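Local coordinates for protein CELL division inhibitor (Pyrococcus furiosus, PDB 1G3Q) that binds ADP and magnesium and, as a MinD-type P-loop ATPase, probably hydrolyses ATP in the control of cell division, at residues I5-G10 against T14-V19; T20-V25 against K224-L229; N45-L50 against V83-V88; E103-L108 against I115-P120; A137-N142 against T149-V154. All coordinates share one frame; numbering follows the deposited sequence.

Contact 1: residues I5-G10 against T14-V19. With MG (magnesium ion), chain B; ADP (adenosine-5'-diphosphate), chain C.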
# COMPACT_ATOMS: atom_id res chain seq x y z
N ILE A 5 4.20 2.25 -7.30
CA ILE A 5 2.78 1.93 -7.24
C ILE A 5 2.08 2.47 -6.00
O ILE A 5 2.47 2.17 -4.87
CB ILE A 5 2.59 0.40 -7.27
CG1 ILE A 5 3.35 -0.20 -8.46
CG2 ILE A 5 1.12 0.06 -7.33
CD1 ILE A 5 3.29 -1.73 -8.52
N SER A 6 1.03 3.25 -6.21
CA SER A 6 0.26 3.80 -5.10
C SER A 6 -0.84 2.82 -4.72
O SER A 6 -1.62 2.38 -5.56
CB SER A 6 -0.35 5.15 -5.50
OG SER A 6 0.65 6.11 -5.80
N ILE A 7 -0.89 2.48 -3.43
CA ILE A 7 -1.90 1.56 -2.91
C ILE A 7 -2.98 2.49 -2.37
O ILE A 7 -2.78 3.14 -1.35
CB ILE A 7 -1.33 0.70 -1.76
CG1 ILE A 7 -0.02 0.04 -2.21
CG2 ILE A 7 -2.34 -0.37 -1.35
CD1 ILE A 7 -0.13 -0.80 -3.47
N VAL A 8 -4.12 2.54 -3.06
CA VAL A 8 -5.18 3.48 -2.69
C VAL A 8 -6.56 2.90 -2.43
O VAL A 8 -6.82 1.72 -2.66
CB VAL A 8 -5.32 4.53 -3.81
CG1 VAL A 8 -3.95 5.10 -4.16
CG2 VAL A 8 -5.96 3.90 -5.05
N SER A 9 -7.45 3.77 -1.96
CA SER A 9 -8.83 3.39 -1.68
C SER A 9 -9.73 4.60 -1.50
O SER A 9 -9.27 5.72 -1.27
CB SER A 9 -8.89 2.53 -0.41
OG SER A 9 -10.23 2.11 -0.17
N GLY A 10 -11.03 4.36 -1.61
CA GLY A 10 -12.00 5.42 -1.44
C GLY A 10 -12.31 5.59 0.03
O GLY A 10 -12.75 6.65 0.47
N THR A 14 -9.89 -0.35 4.60
CA THR A 14 -10.15 -1.30 3.52
C THR A 14 -9.02 -2.31 3.33
O THR A 14 -9.23 -3.37 2.74
CB THR A 14 -10.39 -0.56 2.19
OG1 THR A 14 -9.34 0.40 1.97
CG2 THR A 14 -11.73 0.16 2.21
N GLY A 15 -7.83 -1.98 3.82
CA GLY A 15 -6.70 -2.90 3.71
C GLY A 15 -5.45 -2.37 3.03
O GLY A 15 -4.56 -3.14 2.69
N LYS A 16 -5.36 -1.05 2.85
CA LYS A 16 -4.20 -0.47 2.18
C LYS A 16 -2.87 -0.83 2.83
O LYS A 16 -1.94 -1.26 2.14
CB LYS A 16 -4.36 1.06 2.12
CG LYS A 16 -5.48 1.51 1.19
CD LYS A 16 -5.66 3.03 1.18
CE LYS A 16 -6.37 3.54 2.43
NZ LYS A 16 -5.53 3.43 3.66
N THR A 17 -2.76 -0.67 4.14
CA THR A 17 -1.51 -1.00 4.80
C THR A 17 -1.24 -2.50 4.72
O THR A 17 -0.10 -2.92 4.49
CB THR A 17 -1.53 -0.54 6.27
OG1 THR A 17 -1.62 0.89 6.29
CG2 THR A 17 -0.24 -0.95 6.99
N THR A 18 -2.29 -3.30 4.89
CA THR A 18 -2.19 -4.75 4.83
C THR A 18 -1.72 -5.21 3.44
O THR A 18 -0.85 -6.08 3.32
CB THR A 18 -3.54 -5.42 5.15
OG1 THR A 18 -3.93 -5.08 6.49
CG2 THR A 18 -3.43 -6.93 5.03
N VAL A 19 -2.29 -4.63 2.40
CA VAL A 19 -1.90 -4.98 1.04
C VAL A 19 -0.47 -4.52 0.79
O VAL A 19 0.35 -5.26 0.25
CB VAL A 19 -2.85 -4.35 -0.00
CG1 VAL A 19 -2.30 -4.54 -1.42
CG2 VAL A 19 -4.22 -5.01 0.10
MG MG B . -3.36 2.05 6.77
PB ADP C . -6.27 0.61 5.98
O1B ADP C . -6.82 1.62 6.85
O2B ADP C . -7.00 0.60 4.70
O3B ADP C . -4.64 0.69 5.69
PA ADP C . -5.59 -1.84 7.22
O1A ADP C . -4.88 -1.41 8.38
O2A ADP C . -4.75 -2.40 6.20
O3A ADP C . -6.50 -0.78 6.62
O5' ADP C . -6.54 -2.91 7.69
C5' ADP C . -7.55 -2.71 8.74
C4' ADP C . -7.64 -3.87 9.66
O4' ADP C . -8.31 -5.00 9.03
C3' ADP C . -6.33 -4.42 10.11
O3' ADP C . -6.34 -4.66 11.52
C2' ADP C . -6.12 -5.71 9.38
O2' ADP C . -5.39 -6.72 10.08
C1' ADP C . -7.47 -6.19 9.07
N9 ADP C . -7.61 -6.80 7.72
C8 ADP C . -7.34 -6.31 6.43
N7 ADP C . -7.58 -7.13 5.45
C5 ADP C . -8.05 -8.25 6.09
C6 ADP C . -8.49 -9.52 5.61
N6 ADP C . -8.49 -9.77 4.30
N1 ADP C . -8.91 -10.47 6.55
C2 ADP C . -8.90 -10.19 7.88
N3 ADP C . -8.49 -9.02 8.42
C4 ADP C . -8.08 -8.08 7.48
O HOH W 1 -3.04 3.39 4.78
O HOH W 2 -3.61 0.96 8.89
O HOH W 3 -5.12 3.66 7.50
O HOH W 4 -1.94 3.56 7.90
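Lys16 lays the aliphatic part of its side chain along Ser9, CD resting 3.6 Å from Ser9 CB, and then folds back toward the nucleotide. Bends at chi3 (-76°) and chi4 (70°) bring NZ round to the beta-phosphate, where its bond to ADP O2B is weak at 3.4 Å; NZ also donates to Cys119 O and to a magnesium-bound water. With a methionine in place of Lys16, the phosphate oxygen, the water and Cys119 O would probably lose their shared donor. The strand side is packed closely. Ile7 sends CG2 to within 3.6 Å of Lys16 O and 4.2 Å of Val19 CG1, a branched apolar residue filling the space under the first helical turn. Ser9 is small enough to let the loop come near: its OG lies 2.9 Å from Thr14 OG1 and is bonded to Val140 O. The other side is polar and watery. There the magnesium ion takes Thr17 OG1 at 2.1 Å, ADP O3B and four waters. Backbone amides hold the phosphates: Gly15 N gives O2B a bond of 2.8 Å, Lys16 N reaches the same oxygen, and Thr17 N meets O3B almost straight, at 165°. The alpha-phosphate oxygen O2A takes both the amide and the hydroxyl of Thr18. Gly15 has backbone angles at which a CB would strike the preceding carbonyl oxygen, which explains the glycine. This strand-loop-helix with amides wrapped round a phosphate is the P-loop, in the deviant Walker A form of the MinD family, with its signature lysine, Lys11.

Contact 2: residues T20-V25 against K224-L229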
# COMPACT_ATOMS: atom_id res chain seq x y z
N THR A 20 -0.15 -3.29 1.21
CA THR A 20 1.20 -2.77 1.02
C THR A 20 2.24 -3.70 1.65
O THR A 20 3.21 -4.10 1.01
CB THR A 20 1.37 -1.37 1.65
OG1 THR A 20 0.44 -0.45 1.07
CG2 THR A 20 2.79 -0.86 1.41
N ALA A 21 2.03 -4.03 2.93
CA ALA A 21 2.94 -4.89 3.67
C ALA A 21 3.07 -6.30 3.09
O ALA A 21 4.18 -6.79 2.86
CB ALA A 21 2.52 -4.97 5.13
N ASN A 22 1.94 -6.97 2.85
CA ASN A 22 1.99 -8.32 2.31
C ASN A 22 2.54 -8.39 0.88
O ASN A 22 3.32 -9.28 0.56
CB ASN A 22 0.61 -8.98 2.35
CG ASN A 22 0.24 -9.46 3.75
OD1 ASN A 22 -0.31 -8.70 4.56
ND2 ASN A 22 0.56 -10.71 4.05
N LEU A 23 2.15 -7.44 0.04
CA LEU A 23 2.64 -7.42 -1.34
C LEU A 23 4.15 -7.17 -1.33
O LEU A 23 4.89 -7.78 -2.11
CB LEU A 23 1.93 -6.33 -2.15
CG LEU A 23 2.31 -6.20 -3.63
CD1 LEU A 23 2.12 -7.54 -4.34
CD2 LEU A 23 1.45 -5.12 -4.28
N SER A 24 4.61 -6.29 -0.45
CA SER A 24 6.04 -6.00 -0.34
C SER A 24 6.84 -7.26 -0.04
O SER A 24 7.84 -7.55 -0.71
CB SER A 24 6.31 -4.98 0.77
OG SER A 24 5.83 -3.69 0.43
N VAL A 25 6.40 -8.00 0.97
CA VAL A 25 7.08 -9.22 1.37
C VAL A 25 6.99 -10.30 0.28
O VAL A 25 7.97 -11.00 0.02
CB VAL A 25 6.51 -9.77 2.70
CG1 VAL A 25 7.24 -11.05 3.10
CG2 VAL A 25 6.67 -8.73 3.81
N LYS A 224 -1.71 -17.19 0.55
CA LYS A 224 -1.69 -17.68 -0.82
C LYS A 224 -2.27 -16.67 -1.82
O LYS A 224 -1.76 -16.55 -2.93
CB LYS A 224 -2.43 -19.02 -0.90
CG LYS A 224 -1.66 -20.15 -0.24
CD LYS A 224 -2.50 -21.42 -0.09
CE LYS A 224 -1.65 -22.55 0.47
NZ LYS A 224 -2.44 -23.77 0.82
N ALA A 225 -3.31 -15.95 -1.43
CA ALA A 225 -3.91 -14.96 -2.32
C ALA A 225 -2.91 -13.82 -2.59
O ALA A 225 -2.81 -13.33 -3.71
CB ALA A 225 -5.19 -14.40 -1.72
N PHE A 226 -2.17 -13.42 -1.56
CA PHE A 226 -1.18 -12.35 -1.75
C PHE A 226 -0.02 -12.79 -2.63
O PHE A 226 0.54 -11.97 -3.37
CB PHE A 226 -0.67 -11.85 -0.39
CG PHE A 226 -1.54 -10.80 0.23
CD1 PHE A 226 -2.15 -11.01 1.46
CD2 PHE A 226 -1.76 -9.59 -0.43
CE1 PHE A 226 -2.97 -10.04 2.03
CE2 PHE A 226 -2.57 -8.61 0.13
CZ PHE A 226 -3.18 -8.83 1.36
N VAL A 227 0.35 -14.06 -2.56
CA VAL A 227 1.43 -14.57 -3.39
C VAL A 227 0.98 -14.48 -4.85
O VAL A 227 1.76 -14.08 -5.72
CB VAL A 227 1.78 -16.04 -3.05
CG1 VAL A 227 2.78 -16.59 -4.07
CG2 VAL A 227 2.39 -16.12 -1.65
N LYS A 228 -0.28 -14.83 -5.10
CA LYS A 228 -0.83 -14.76 -6.45
C LYS A 228 -0.90 -13.31 -6.92
O LYS A 228 -0.62 -13.01 -8.08
CB LYS A 228 -2.22 -15.40 -6.51
CG LYS A 228 -2.21 -16.91 -6.32
CD LYS A 228 -3.58 -17.51 -6.56
CE LYS A 228 -3.55 -19.03 -6.39
NZ LYS A 228 -4.86 -19.67 -6.73
N LEU A 229 -1.26 -12.41 -6.01
CA LEU A 229 -1.33 -10.99 -6.36
C LEU A 229 0.05 -10.51 -6.81
O LEU A 229 0.17 -9.79 -7.80
CB LEU A 229 -1.80 -10.15 -5.17
CG LEU A 229 -1.77 -8.64 -5.45
CD1 LEU A 229 -2.78 -8.30 -6.55
CD2 LEU A 229 -2.09 -7.85 -4.18
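Asn22 and Phe226 are brought together by matching first torsions: each CG stands anti to its own carbonyl carbon (chi1 -77° in Asn22), which swings the amide and the ring toward each other between the helices. Asn22 CB then sits over the centre of the Phe226 ring, 3.5 Å from the centroid and only 10° off the ring normal, a CH-pi contact. The amide continues across the same face, stacked nearly parallel to the ring, with Asn22 CG 3.7 Å from Phe226 CE1. A flat polar group suits this place because it can lie against an aromatic face as a thin plate. One turn along the second helix, Leu229 meets Leu23 at about a right angle, CG to CD1 of Leu23 at 4.2 Å, an ordinary apolar touch. The helix segments cross at 66° with their axes 9.0 Å apart, so contact is confined to these few residues. Within helix 16-29, Thr20 O accepts both Ser24 N and, at 2.7 Å, Ser24 OG, which arrive from opposite faces of its plane. Pro212, Ala213 and Val214 also touch Asn22, while Ile197 of strand 193-198 packs on Phe226, whose side chain comes to about 6 Å from the ADP, nearest atoms. No hydrogen bond joins the two segments, so helix 221-235 is held against the nucleotide-binding helix by buried apolar surface and ring-face contact, which depend on shape and close fit.

Contact 3: residues N45-L50 against V83-V88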
# COMPACT_ATOMS: atom_id res chain seq x y z
N ASN A 45 1.26 3.46 10.18
CA ASN A 45 1.15 2.10 10.71
C ASN A 45 2.07 1.11 9.98
O ASN A 45 2.43 0.08 10.53
CB ASN A 45 -0.28 1.57 10.57
CG ASN A 45 -1.28 2.33 11.42
OD1 ASN A 45 -1.17 2.38 12.64
ND2 ASN A 45 -2.29 2.91 10.77
N LEU A 46 2.43 1.44 8.74
CA LEU A 46 3.24 0.54 7.91
C LEU A 46 4.50 -0.03 8.55
O LEU A 46 4.69 -1.25 8.56
CB LEU A 46 3.61 1.24 6.60
CG LEU A 46 4.30 0.35 5.56
CD1 LEU A 46 3.39 -0.82 5.18
CD2 LEU A 46 4.64 1.18 4.34
N SER A 47 5.37 0.83 9.07
CA SER A 47 6.61 0.38 9.69
C SER A 47 6.35 -0.65 10.80
O SER A 47 7.04 -1.67 10.89
CB SER A 47 7.37 1.57 10.27
OG SER A 47 8.71 1.23 10.57
N LEU A 48 5.35 -0.39 11.63
CA LEU A 48 5.01 -1.29 12.73
C LEU A 48 4.55 -2.65 12.19
O LEU A 48 4.93 -3.70 12.71
CB LEU A 48 3.89 -0.67 13.57
CG LEU A 48 3.98 -0.84 15.09
CD1 LEU A 48 4.14 -2.32 15.42
CD2 LEU A 48 5.17 -0.05 15.63
N VAL A 49 3.74 -2.62 11.15
CA VAL A 49 3.23 -3.84 10.53
C VAL A 49 4.37 -4.65 9.90
O VAL A 49 4.26 -5.86 9.71
CB VAL A 49 2.14 -3.48 9.49
CG1 VAL A 49 1.88 -4.64 8.56
CG2 VAL A 49 0.85 -3.11 10.23
N LEU A 50 5.47 -3.98 9.58
CA LEU A 50 6.62 -4.67 8.99
C LEU A 50 7.67 -5.01 10.05
O LEU A 50 8.76 -5.48 9.72
CB LEU A 50 7.24 -3.82 7.87
CG LEU A 50 6.42 -3.79 6.58
CD1 LEU A 50 7.03 -2.80 5.59
CD2 LEU A 50 6.37 -5.19 5.97
N VAL A 83 11.98 -0.22 4.25
CA VAL A 83 10.86 0.63 4.59
C VAL A 83 11.26 2.08 4.82
O VAL A 83 12.36 2.38 5.30
CB VAL A 83 10.11 0.08 5.84
CG1 VAL A 83 11.06 0.04 7.03
CG2 VAL A 83 8.87 0.93 6.16
N LEU A 84 10.36 2.98 4.42
CA LEU A 84 10.50 4.42 4.59
C LEU A 84 9.33 4.66 5.54
O LEU A 84 8.20 4.88 5.10
CB LEU A 84 10.29 5.15 3.26
CG LEU A 84 10.25 6.68 3.26
CD1 LEU A 84 11.38 7.22 4.11
CD2 LEU A 84 10.35 7.22 1.83
N PRO A 85 9.58 4.58 6.85
CA PRO A 85 8.59 4.74 7.91
C PRO A 85 8.06 6.14 8.17
O PRO A 85 8.68 7.13 7.84
CB PRO A 85 9.31 4.18 9.13
CG PRO A 85 10.71 4.71 8.92
CD PRO A 85 10.94 4.46 7.43
N GLY A 86 6.88 6.20 8.79
CA GLY A 86 6.28 7.47 9.13
C GLY A 86 6.31 7.62 10.64
O GLY A 86 6.31 6.62 11.37
N ALA A 87 6.35 8.86 11.12
CA ALA A 87 6.37 9.10 12.56
C ALA A 87 4.92 9.05 13.03
O ALA A 87 4.00 9.24 12.24
CB ALA A 87 6.97 10.48 12.86
N VAL A 88 4.71 8.77 14.32
CA VAL A 88 3.36 8.71 14.85
C VAL A 88 2.96 9.95 15.65
O VAL A 88 1.78 10.27 15.74
CB VAL A 88 3.16 7.47 15.78
CG1 VAL A 88 3.38 6.18 14.99
CG2 VAL A 88 4.12 7.55 16.95
O HOH W 5 5.30 3.71 9.43
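Ser47 and Pro85 make the closest packing here: Ser47 CB lies 3.4 Å from Pro85 CB, tighter than usual for two carbons, and Ser47 OG comes within 3.3 Å of the same atom. A small residue suits the place where the helix backbone comes so near the strand end. Apolar contact continues with Val83, whose CG2 lies 4.2 Å from Leu50 CD1, the two side chains sliding past each other in opposite directions. That CG2 also reaches Ser47 CA at 4.2 Å. It gets there by standing anti to the backbone N, chi1 placing CG1 at 61°. The polar links are indirect. One water accepts from Ser47 N at 2.9 Å and from Gly86 N at 3.0 Å, joining an amide of the helix's first turn, which has no helical carbonyl to use, to the loop after the strand. The hydroxyl of Ser47 turns instead to Val52 O, just beyond the helix. Leu46 and Leu50 also meet Ala36 of strand 34-38, Leu46 touches Thr20 and Leu50 touches Ala21. The arrangement belongs to the layered alpha-beta-alpha fold: a short helix covers the end of strand 81-84, where the parallel part of the sheet gives way to antiparallel strand 74-75.

Contact 4: residues E103-L108 against I115-P120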
# COMPACT_ATOMS: atom_id res chain seq x y z
N GLU A 103 8.12 14.56 -5.06
CA GLU A 103 9.53 14.75 -5.37
C GLU A 103 10.42 13.84 -4.53
O GLU A 103 11.40 13.29 -5.03
CB GLU A 103 9.94 16.22 -5.17
CG GLU A 103 9.81 16.75 -3.75
CD GLU A 103 9.99 18.27 -3.68
OE1 GLU A 103 9.22 18.99 -4.35
OE2 GLU A 103 10.89 18.73 -2.96
N VAL A 104 10.07 13.66 -3.26
CA VAL A 104 10.86 12.80 -2.38
C VAL A 104 10.83 11.34 -2.82
O VAL A 104 11.87 10.71 -2.97
CB VAL A 104 10.36 12.88 -0.92
CG1 VAL A 104 11.10 11.86 -0.07
CG2 VAL A 104 10.57 14.27 -0.37
N ILE A 105 9.63 10.81 -3.03
CA ILE A 105 9.49 9.42 -3.43
C ILE A 105 10.12 9.13 -4.79
O ILE A 105 10.92 8.20 -4.93
CB ILE A 105 8.01 9.01 -3.45
CG1 ILE A 105 7.45 9.07 -2.02
CG2 ILE A 105 7.85 7.60 -4.03
CD1 ILE A 105 5.97 8.76 -1.90
N LYS A 106 9.78 9.93 -5.79
CA LYS A 106 10.31 9.72 -7.13
C LYS A 106 11.83 9.77 -7.22
O LYS A 106 12.42 9.18 -8.12
CB LYS A 106 9.67 10.72 -8.09
CG LYS A 106 8.15 10.53 -8.18
CD LYS A 106 7.50 11.43 -9.23
CE LYS A 106 6.02 11.10 -9.37
NZ LYS A 106 5.38 11.81 -10.50
N SER A 107 12.48 10.44 -6.27
CA SER A 107 13.94 10.53 -6.27
C SER A 107 14.58 9.19 -5.91
O SER A 107 15.79 9.02 -6.04
CB SER A 107 14.41 11.59 -5.28
OG SER A 107 14.22 11.15 -3.94
N LEU A 108 13.77 8.24 -5.45
CA LEU A 108 14.26 6.92 -5.05
C LEU A 108 14.00 5.87 -6.12
O LEU A 108 14.40 4.71 -5.98
CB LEU A 108 13.57 6.49 -3.75
CG LEU A 108 13.83 7.35 -2.51
CD1 LEU A 108 12.82 7.01 -1.43
CD2 LEU A 108 15.26 7.14 -2.03
N ILE A 115 8.34 0.36 -5.52
CA ILE A 115 8.18 1.29 -4.42
C ILE A 115 6.68 1.28 -4.22
O ILE A 115 5.92 1.76 -5.07
CB ILE A 115 8.68 2.72 -4.77
CG1 ILE A 115 10.19 2.69 -5.03
CG2 ILE A 115 8.36 3.67 -3.61
CD1 ILE A 115 10.80 4.05 -5.31
N LEU A 116 6.24 0.71 -3.11
CA LEU A 116 4.81 0.63 -2.84
C LEU A 116 4.43 1.68 -1.81
O LEU A 116 4.92 1.65 -0.68
CB LEU A 116 4.46 -0.78 -2.35
CG LEU A 116 5.01 -1.91 -3.23
CD1 LEU A 116 4.59 -3.27 -2.66
CD2 LEU A 116 4.49 -1.76 -4.66
N ILE A 117 3.56 2.60 -2.20
CA ILE A 117 3.15 3.68 -1.31
C ILE A 117 1.81 3.42 -0.62
O ILE A 117 0.77 3.36 -1.26
CB ILE A 117 3.02 5.03 -2.06
CG1 ILE A 117 4.26 5.27 -2.94
CG2 ILE A 117 2.86 6.16 -1.06
CD1 ILE A 117 4.07 6.39 -3.96
N ASP A 118 1.87 3.27 0.70
CA ASP A 118 0.67 3.06 1.51
C ASP A 118 0.06 4.45 1.63
O ASP A 118 0.63 5.33 2.27
CB ASP A 118 1.08 2.53 2.89
CG ASP A 118 -0.11 2.18 3.76
OD1 ASP A 118 -1.27 2.31 3.30
OD2 ASP A 118 0.13 1.76 4.92
N CYS A 119 -1.10 4.66 1.01
CA CYS A 119 -1.74 5.97 1.04
C CYS A 119 -2.95 6.08 1.95
O CYS A 119 -3.63 5.10 2.24
CB CYS A 119 -2.21 6.36 -0.37
SG CYS A 119 -0.95 6.35 -1.66
N PRO A 120 -3.21 7.30 2.45
CA PRO A 120 -4.38 7.45 3.31
C PRO A 120 -5.52 7.44 2.28
O PRO A 120 -5.28 7.68 1.10
CB PRO A 120 -4.17 8.83 3.94
CG PRO A 120 -3.39 9.57 2.90
CD PRO A 120 -2.40 8.53 2.42
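Between Ile105 and Leu108, the two helix-side residues that touch the strand, Ser107 OG donates to Val104 O at 2.6 Å, meeting it at a C=O...O angle of 137° and tilted 26° from the carbonyl plane. The side chain adds a bond to the turn here, where those of Ser107 N are only weak, and Leu108 N bonds to Ile105 O. Serine suits this exposed position because its short hydroxyl can fold back on the chain. The side chains that meet across the contact are all aliphatic. Ile105 and Ile117 reach toward each other tip to tip, their CD1 atoms 3.7 Å apart, since an extended chi2 (177° in Ile105) carries that methyl to the far end of the side chain. The other branch, Ile105 CG2, slides past Ile115, with 4.0 Å to Ile115 CG2. Ile115 CD1 in turn slips under Leu108, 4.0 Å from Leu108 CB and 3.7 Å from Leu108 O. With Ile105 cut back to an alanine, a gap would probably open between helix and strand, CG2 of Ile115 and CD1 of Ile117 losing their partner. On the sheet's other face Leu116 packs on Leu23, and Asp118 on Lys16 and Thr20. Branched apolar side chains thus pack segment 103-108 on the strand through buried surface and close fit, no hydrogen bond crossing between the two segments, while the reverse face of strand 114-118 serves the nucleotide site.

Contact 5: residues A137-N142 against T149-V154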
# COMPACT_ATOMS: atom_id res chain seq x y z
N ALA A 137 -1.31 2.74 -10.03
CA ALA A 137 -2.22 2.68 -8.90
C ALA A 137 -2.90 1.32 -8.77
O ALA A 137 -3.39 0.76 -9.75
CB ALA A 137 -3.28 3.78 -9.01
N LEU A 138 -2.91 0.80 -7.55
CA LEU A 138 -3.56 -0.47 -7.27
C LEU A 138 -4.71 -0.12 -6.34
O LEU A 138 -4.51 0.25 -5.19
CB LEU A 138 -2.60 -1.44 -6.56
CG LEU A 138 -3.20 -2.79 -6.17
CD1 LEU A 138 -3.65 -3.53 -7.42
CD2 LEU A 138 -2.18 -3.62 -5.40
N LEU A 139 -5.93 -0.22 -6.86
CA LEU A 139 -7.11 0.11 -6.07
C LEU A 139 -7.43 -0.98 -5.07
O LEU A 139 -7.44 -2.17 -5.40
CB LEU A 139 -8.32 0.33 -7.00
CG LEU A 139 -8.11 1.19 -8.25
CD1 LEU A 139 -9.45 1.38 -8.95
CD2 LEU A 139 -7.51 2.53 -7.88
N VAL A 140 -7.69 -0.58 -3.83
CA VAL A 140 -8.04 -1.52 -2.77
C VAL A 140 -9.45 -1.19 -2.32
O VAL A 140 -9.75 -0.04 -1.97
CB VAL A 140 -7.08 -1.41 -1.57
CG1 VAL A 140 -7.52 -2.37 -0.48
CG2 VAL A 140 -5.66 -1.73 -2.01
N THR A 141 -10.32 -2.19 -2.31
CA THR A 141 -11.71 -1.98 -1.92
C THR A 141 -12.30 -3.20 -1.24
O THR A 141 -11.74 -4.30 -1.31
CB THR A 141 -12.58 -1.66 -3.15
OG1 THR A 141 -13.92 -1.39 -2.73
CG2 THR A 141 -12.59 -2.84 -4.10
N ASN A 142 -13.43 -3.00 -0.57
CA ASN A 142 -14.13 -4.09 0.09
C ASN A 142 -15.37 -4.37 -0.74
O ASN A 142 -15.71 -3.58 -1.63
CB ASN A 142 -14.50 -3.70 1.52
CG ASN A 142 -13.28 -3.42 2.39
OD1 ASN A 142 -12.24 -4.06 2.22
ND2 ASN A 142 -13.42 -2.48 3.32
N THR A 149 -17.83 2.12 -5.42
CA THR A 149 -18.05 3.36 -6.16
C THR A 149 -17.10 4.46 -5.72
O THR A 149 -16.59 5.22 -6.55
CB THR A 149 -19.52 3.85 -6.02
OG1 THR A 149 -19.84 4.02 -4.63
CG2 THR A 149 -20.48 2.83 -6.62
N ASP A 150 -16.85 4.56 -4.42
CA ASP A 150 -15.93 5.58 -3.91
C ASP A 150 -14.52 5.34 -4.44
O ASP A 150 -13.86 6.26 -4.91
CB ASP A 150 -15.93 5.59 -2.38
CG ASP A 150 -17.13 6.30 -1.80
OD1 ASP A 150 -18.07 6.61 -2.57
OD2 ASP A 150 -17.15 6.55 -0.58
N THR A 151 -14.07 4.09 -4.36
CA THR A 151 -12.73 3.73 -4.83
C THR A 151 -12.64 3.94 -6.33
O THR A 151 -11.60 4.36 -6.85
CB THR A 151 -12.40 2.27 -4.49
OG1 THR A 151 -12.50 2.07 -3.07
CG2 THR A 151 -10.99 1.93 -4.94
N MET A 152 -13.73 3.66 -7.03
CA MET A 152 -13.78 3.84 -8.48
C MET A 152 -13.48 5.30 -8.79
O MET A 152 -12.68 5.60 -9.68
CB MET A 152 -15.17 3.48 -9.00
CG MET A 152 -15.33 3.60 -10.50
SD MET A 152 -17.07 3.54 -10.95
CE MET A 152 -17.58 2.05 -10.06
N LYS A 153 -14.14 6.19 -8.06
CA LYS A 153 -13.95 7.62 -8.25
C LYS A 153 -12.49 8.02 -8.08
O LYS A 153 -11.97 8.84 -8.84
CB LYS A 153 -14.82 8.41 -7.26
CG LYS A 153 -16.31 8.28 -7.51
CD LYS A 153 -17.11 9.14 -6.54
CE LYS A 153 -18.60 9.05 -6.82
NZ LYS A 153 -19.38 9.87 -5.84
N VAL A 154 -11.82 7.44 -7.09
CA VAL A 154 -10.42 7.73 -6.86
C VAL A 154 -9.62 7.29 -8.08
O VAL A 154 -8.75 8.00 -8.55
CB VAL A 154 -9.89 7.00 -5.60
CG1 VAL A 154 -8.40 7.24 -5.45
CG2 VAL A 154 -10.63 7.50 -4.36
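Helix 149-154 runs almost antiparallel to strand 137-141, at 164° with 8.5 Å between axes, and Thr141 and Thr151 bring their backbones nearest. Thr151 carries most of the contact with its two branches. Its methyl, CG2, stands anti to the backbone N and presses on Leu139, 3.7 Å from Leu139 CB. Its hydroxyl takes the other branch, beside the backbone N (chi1 -58°), and OG1 lies 3.7 Å from Thr141 CB and 3.6 Å from Val140 O. Neither of those neighbours is its real polar mate: Thr151 OG1 bonds back to Cys147 O in its own helix and is met by Gly10 N of the phosphate-binding loop. Threonine fits because it offers a methyl to the sheet and a hydroxyl to the loop from one short side chain. Thr141, crossing Thr151 obliquely, has its own hydroxyl occupied, since OG1 donates to Asn142 O at 3.0 Å, in the carbonyl plane and on a lone pair. Leu139 meets the helix through CB and also touches Val8 and Phe168 of the flanking strands. Val140 turns from the helix toward Ile7, on the nucleotide side of the sheet. Strand 136-141 lies between strands 3-8 and 164-173, and with helix 145-160 and strand 164-173 it forms a beta-alpha-beta unit, the helix lying over Val8 of strand 3-8 and Leu139 of strand 136-141.

In the fold
Contact 1 is the nucleotide site, and the others surround it. Contact 5 is closest, centre to centre about 9 Å, its strand pairing with the P-loop strand through Val140 N and Val8 O at 2.7 Å. Contact 2 continues the same P-loop helix, its centre about 12 Å off, and Phe226 CE2 reaches Val19 CA at 3.8 Å. Contact 4 supplies the neighbouring strand on the other side of strand 3-8, where Ile5 N lies 2.9 Å from Ile115 O. Contact 3 meets the site through Thr17 CG2, 3.9 Å from Leu46 CA. Contacts 3 and 5, with centres about 23 Å apart, do not touch, and mark opposite sides of the chain's centre.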